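Local coordinates for protein phosphoserine phosphatase (Thermococcus onnurineus, PDB 4AP9) that probably hydrolyses L-phosphoserine to L-serine and phosphate with the help of magnesium, the last step of serine biosynthesis, as a member of the haloacid dehalogenase superfamily, at residues 120-125 / 132-137; 76-81 / 106-111. All blocks are in the same frame, centred on the assembly; numbering follows the deposited sequence.

Contact 1: 120-125 / 132-137; sequences MANRAI and QGIRLR
Arg137 reaches back from the end of 132-137 and lays its guanidinium flat on that of Arg123, the group centres 3.5 Å apart and the planes 10° from parallel. Its CB lies beside OD1 of Asn122, and that same oxygen takes the backbone N of Arg137 in a nearly straight bond of 2.8 Å. CG runs on past the carbonyl of Ala121, CD packs 3.6 Å from CG of Arg123, and the bend at chi3 (62°) brings NE against the extended chain of Arg123. CZ then sits over the centre of the Arg123 guanidinium. NH1 of Arg137 gives a 3.0 Å hydrogen bond, near its own guanidinium plane, to O of Ala121. The selenium of selenomethionine Met120 lies over the face of the Arg137 guanidinium opposite Arg123, 3.2 Å from NH1 of Arg137. Glu106 forms salt bridges with both stacked arginines and probably offsets the repulsion between their charges. The strands that carry the stack form an antiparallel beta hairpin at one edge, within the chain, of the Rossmann-like sheet of the haloacid dehalogenase fold, with Arg123 and Arg135 a hydrogen-bonded pair; a parallel strand of the second subunit continues the sheet beyond 133-135. An alanine in place of Arg137 would probably leave the Arg123 guanidinium without its stacking partner and OE2 of Glu106 without its arginine partner. Further along, CG1 of Ile125 packs 3.6 Å from CG of Arg135 and lies over one face of its guanidinium, offset toward the rim. Water 1 bridges NE of Arg135 and O of Ala124, 2.8 Å from each.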
# COMPACT_ATOMS: atom_id res chain seq x y z
N MSE A 120 -10.25 26.28 2.62
CA MSE A 120 -11.29 25.28 2.88
C MSE A 120 -11.90 25.42 4.27
O MSE A 120 -11.18 25.42 5.27
CB MSE A 120 -10.73 23.86 2.76
CG MSE A 120 -11.67 22.79 3.33
SE MSE A 120 -13.21 22.47 2.18
CE MSE A 120 -12.23 22.56 0.54
N ALA A 121 -13.22 25.49 4.32
CA ALA A 121 -13.94 25.40 5.59
C ALA A 121 -15.30 24.77 5.35
O ALA A 121 -15.65 24.42 4.22
CB ALA A 121 -14.10 26.78 6.23
N ASN A 122 -16.08 24.62 6.41
CA ASN A 122 -17.42 24.08 6.28
C ASN A 122 -18.36 25.15 5.74
O ASN A 122 -17.94 26.28 5.54
CB ASN A 122 -17.87 23.49 7.61
CG ASN A 122 -17.15 22.18 7.92
OD1 ASN A 122 -16.90 21.39 7.01
ND2 ASN A 122 -16.78 21.97 9.18
N ARG A 123 -19.61 24.80 5.45
CA ARG A 123 -20.52 25.80 4.89
C ARG A 123 -21.85 25.74 5.62
O ARG A 123 -22.13 24.77 6.33
CB ARG A 123 -20.71 25.63 3.37
CG ARG A 123 -19.51 26.14 2.56
CD ARG A 123 -19.67 25.95 1.02
NE ARG A 123 -18.48 26.46 0.35
CZ ARG A 123 -18.02 26.05 -0.84
NH1 ARG A 123 -18.65 25.12 -1.53
NH2 ARG A 123 -16.91 26.60 -1.33
N ALA A 124 -22.67 26.78 5.45
CA ALA A 124 -23.96 26.84 6.12
C ALA A 124 -25.12 26.55 5.18
O ALA A 124 -25.04 26.78 3.97
CB ALA A 124 -24.12 28.21 6.75
N ILE A 125 -26.21 26.04 5.75
CA ILE A 125 -27.41 25.76 4.98
C ILE A 125 -28.48 26.78 5.37
O ILE A 125 -28.86 26.87 6.53
CB ILE A 125 -27.91 24.34 5.25
CG1 ILE A 125 -26.83 23.32 4.86
CG2 ILE A 125 -29.21 24.05 4.46
CD1 ILE A 125 -27.08 21.95 5.42
N GLN A 132 -30.44 26.51 8.70
CA GLN A 132 -30.98 25.16 8.88
C GLN A 132 -29.98 24.12 9.38
O GLN A 132 -30.38 23.18 10.06
CB GLN A 132 -31.63 24.66 7.58
CG GLN A 132 -32.97 25.30 7.28
CD GLN A 132 -33.77 25.57 8.53
OE1 GLN A 132 -33.96 24.69 9.37
NE2 GLN A 132 -34.24 26.81 8.66
N GLY A 133 -28.71 24.28 9.05
CA GLY A 133 -27.71 23.30 9.46
C GLY A 133 -26.35 23.52 8.83
O GLY A 133 -26.10 24.57 8.23
N ILE A 134 -25.48 22.53 8.98
CA ILE A 134 -24.10 22.63 8.51
C ILE A 134 -23.81 21.65 7.37
O ILE A 134 -24.30 20.53 7.37
CB ILE A 134 -23.11 22.38 9.66
CG1 ILE A 134 -21.66 22.67 9.22
CG2 ILE A 134 -23.26 20.98 10.21
CD1 ILE A 134 -20.66 22.74 10.40
N ARG A 135 -23.03 22.10 6.39
CA ARG A 135 -22.49 21.21 5.38
C ARG A 135 -21.09 20.85 5.84
O ARG A 135 -20.22 21.72 5.87
CB ARG A 135 -22.38 21.91 4.01
CG ARG A 135 -23.67 22.45 3.43
CD ARG A 135 -23.49 22.76 1.93
NE ARG A 135 -24.37 23.84 1.48
CZ ARG A 135 -25.65 23.67 1.15
NH1 ARG A 135 -26.21 22.46 1.23
NH2 ARG A 135 -26.39 24.71 0.75
N LEU A 136 -20.89 19.59 6.22
CA LEU A 136 -19.58 19.12 6.66
C LEU A 136 -18.77 18.73 5.44
O LEU A 136 -19.10 17.76 4.76
CB LEU A 136 -19.70 17.91 7.60
CG LEU A 136 -20.40 18.10 8.95
CD1 LEU A 136 -20.39 16.78 9.72
CD2 LEU A 136 -19.72 19.19 9.78
N ARG A 137 -17.72 19.48 5.15
CA ARG A 137 -17.06 19.35 3.86
C ARG A 137 -15.77 18.54 3.94
O ARG A 137 -15.14 18.25 2.91
CB ARG A 137 -16.83 20.74 3.28
CG ARG A 137 -18.15 21.51 3.17
CD ARG A 137 -18.01 22.83 2.44
NE ARG A 137 -17.57 22.63 1.06
CZ ARG A 137 -16.52 23.25 0.53
NH1 ARG A 137 -15.81 24.10 1.26
NH2 ARG A 137 -16.17 23.02 -0.73
O HOH W 1 -23.97 26.61 1.40

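Contact 2: 76-81 / 106-111; sequences EKVNVS and EEVLEP
Val78 points its side chain into 106-111 and spreads its two methyls over different neighbours. CG2, anti to the carbonyl carbon, meets the backbone O of Val108 at 3.6 Å and CG1 of Val108 at 4.0 Å; the two valine side chains cross at about a right angle. CG1, anti to the backbone N (chi1 177°), turns instead to the proline ring, where it lies 3.7 Å from CG of Pro111, and it also meets CD2 of Leu109 at 4.1 Å. Pro111 likewise stands about perpendicular to Val78, and its CG comes 3.3 Å from the carbonyl O of Val78, so CG of Pro111 rests against both that oxygen and the CG1 methyl of Val78. Val80 makes a smaller contact: its CG2 methyl approaches the backbone O of Pro111 at 3.3 Å. No hydrogen bond links the two segments; methyls and the proline ring pack on each other and against backbone carbonyl oxygens. Phe23 and Phe112 also pack on Val78, Phe25 and Phe71 on Val108, and Phe119 on Leu109, extending the apolar cluster. The helices between strands 11-15 and 97-102 probably include the helical cap of the haloacid dehalogenase fold, so 76-81 probably lies where the chain returns from that cap to the Rossmann-like core.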
# COMPACT_ATOMS: atom_id res chain seq x y z
N GLU A 76 -18.08 40.85 10.31
CA GLU A 76 -17.55 42.14 10.73
C GLU A 76 -16.49 42.02 11.84
O GLU A 76 -15.67 42.93 12.02
CB GLU A 76 -18.69 43.06 11.16
CG GLU A 76 -19.62 43.40 10.00
CD GLU A 76 -20.85 44.18 10.42
OE1 GLU A 76 -20.94 44.55 11.61
OE2 GLU A 76 -21.72 44.41 9.56
N LYS A 77 -16.50 40.91 12.56
CA LYS A 77 -15.53 40.68 13.62
C LYS A 77 -14.32 39.89 13.12
O LYS A 77 -13.41 39.56 13.88
CB LYS A 77 -16.17 39.95 14.80
CG LYS A 77 -17.03 40.83 15.68
CD LYS A 77 -17.32 40.17 17.02
CE LYS A 77 -18.12 41.07 17.94
NZ LYS A 77 -18.12 40.57 19.35
N VAL A 78 -14.31 39.60 11.83
CA VAL A 78 -13.23 38.84 11.22
C VAL A 78 -12.47 39.75 10.28
O VAL A 78 -13.03 40.25 9.31
CB VAL A 78 -13.80 37.66 10.39
CG1 VAL A 78 -12.68 36.90 9.70
CG2 VAL A 78 -14.64 36.75 11.28
N ASN A 79 -11.19 39.98 10.56
CA ASN A 79 -10.40 40.88 9.73
C ASN A 79 -9.00 40.32 9.49
O ASN A 79 -8.43 39.70 10.38
CB ASN A 79 -10.32 42.27 10.38
CG ASN A 79 -11.70 42.80 10.80
OD1 ASN A 79 -12.50 43.24 9.97
ND2 ASN A 79 -11.99 42.74 12.11
N VAL A 80 -8.48 40.51 8.29
CA VAL A 80 -7.10 40.13 7.99
C VAL A 80 -6.15 41.19 8.52
O VAL A 80 -6.03 42.26 7.94
CB VAL A 80 -6.88 39.99 6.48
CG1 VAL A 80 -5.45 39.59 6.18
CG2 VAL A 80 -7.87 39.00 5.91
N SER A 81 -5.48 40.88 9.63
CA SER A 81 -4.55 41.83 10.25
C SER A 81 -3.26 41.94 9.45
O SER A 81 -2.95 41.08 8.62
CB SER A 81 -4.23 41.38 11.67
OG SER A 81 -3.44 40.20 11.66
N GLU A 106 -17.26 29.07 5.99
CA GLU A 106 -16.64 29.88 4.95
C GLU A 106 -17.29 31.25 4.83
O GLU A 106 -16.63 32.23 4.49
CB GLU A 106 -16.71 29.18 3.58
CG GLU A 106 -15.71 28.03 3.44
CD GLU A 106 -15.49 27.62 1.99
OE1 GLU A 106 -16.17 28.18 1.10
OE2 GLU A 106 -14.63 26.73 1.76
N GLU A 107 -18.59 31.30 5.11
CA GLU A 107 -19.38 32.51 4.93
C GLU A 107 -18.93 33.58 5.92
O GLU A 107 -18.86 34.77 5.60
CB GLU A 107 -20.88 32.19 5.07
CG GLU A 107 -21.43 31.19 4.01
CD GLU A 107 -21.34 29.71 4.42
OE1 GLU A 107 -20.58 29.37 5.35
OE2 GLU A 107 -22.07 28.88 3.83
N VAL A 108 -18.59 33.13 7.12
CA VAL A 108 -18.09 34.02 8.16
C VAL A 108 -16.59 34.33 8.00
O VAL A 108 -16.13 35.44 8.32
CB VAL A 108 -18.36 33.41 9.54
CG1 VAL A 108 -17.68 34.20 10.62
CG2 VAL A 108 -19.85 33.36 9.78
N LEU A 109 -15.83 33.37 7.49
CA LEU A 109 -14.38 33.55 7.34
C LEU A 109 -14.03 34.09 5.96
O LEU A 109 -12.88 34.03 5.52
CB LEU A 109 -13.65 32.23 7.62
CG LEU A 109 -13.72 31.77 9.08
CD1 LEU A 109 -13.04 30.41 9.25
CD2 LEU A 109 -13.10 32.81 10.01
N GLU A 110 -15.03 34.62 5.29
CA GLU A 110 -14.86 35.18 3.96
C GLU A 110 -13.65 36.13 3.79
O GLU A 110 -13.00 36.12 2.74
CB GLU A 110 -16.18 35.85 3.54
CG GLU A 110 -16.20 36.33 2.12
CD GLU A 110 -15.63 37.71 1.97
OE1 GLU A 110 -15.41 38.38 3.01
OE2 GLU A 110 -15.40 38.14 0.82
N PRO A 111 -13.34 36.94 4.81
CA PRO A 111 -12.17 37.81 4.63
C PRO A 111 -10.86 37.06 4.29
O PRO A 111 -9.96 37.64 3.68
CB PRO A 111 -12.06 38.55 5.97
CG PRO A 111 -13.46 38.56 6.51
CD PRO A 111 -14.07 37.25 6.06

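The centres of contacts 1 and 2 lie 16 Å apart, yet residues 106-111 of contact 2 reach strand 118-127 of contact 1 directly. OE2 of Glu107 lies 2.7 Å from the backbone N of Ala124, and the backbone N of Glu106 lies 2.9 Å from O of Asn122, both probable hydrogen bonds. One loop therefore meets the hairpin through Glu106 and Glu107 and residues 76-81 through its apolar side chains. Contact 1 is the nearer to bound ligand: the side chain of Asn122 is about 6 Å from a bound pyridinium-propanesulfonate, that of Leu109 about 11 Å from one. Phe138, which follows Arg137 and touches Met120 and Asn122, belongs to a pocket for this ligand.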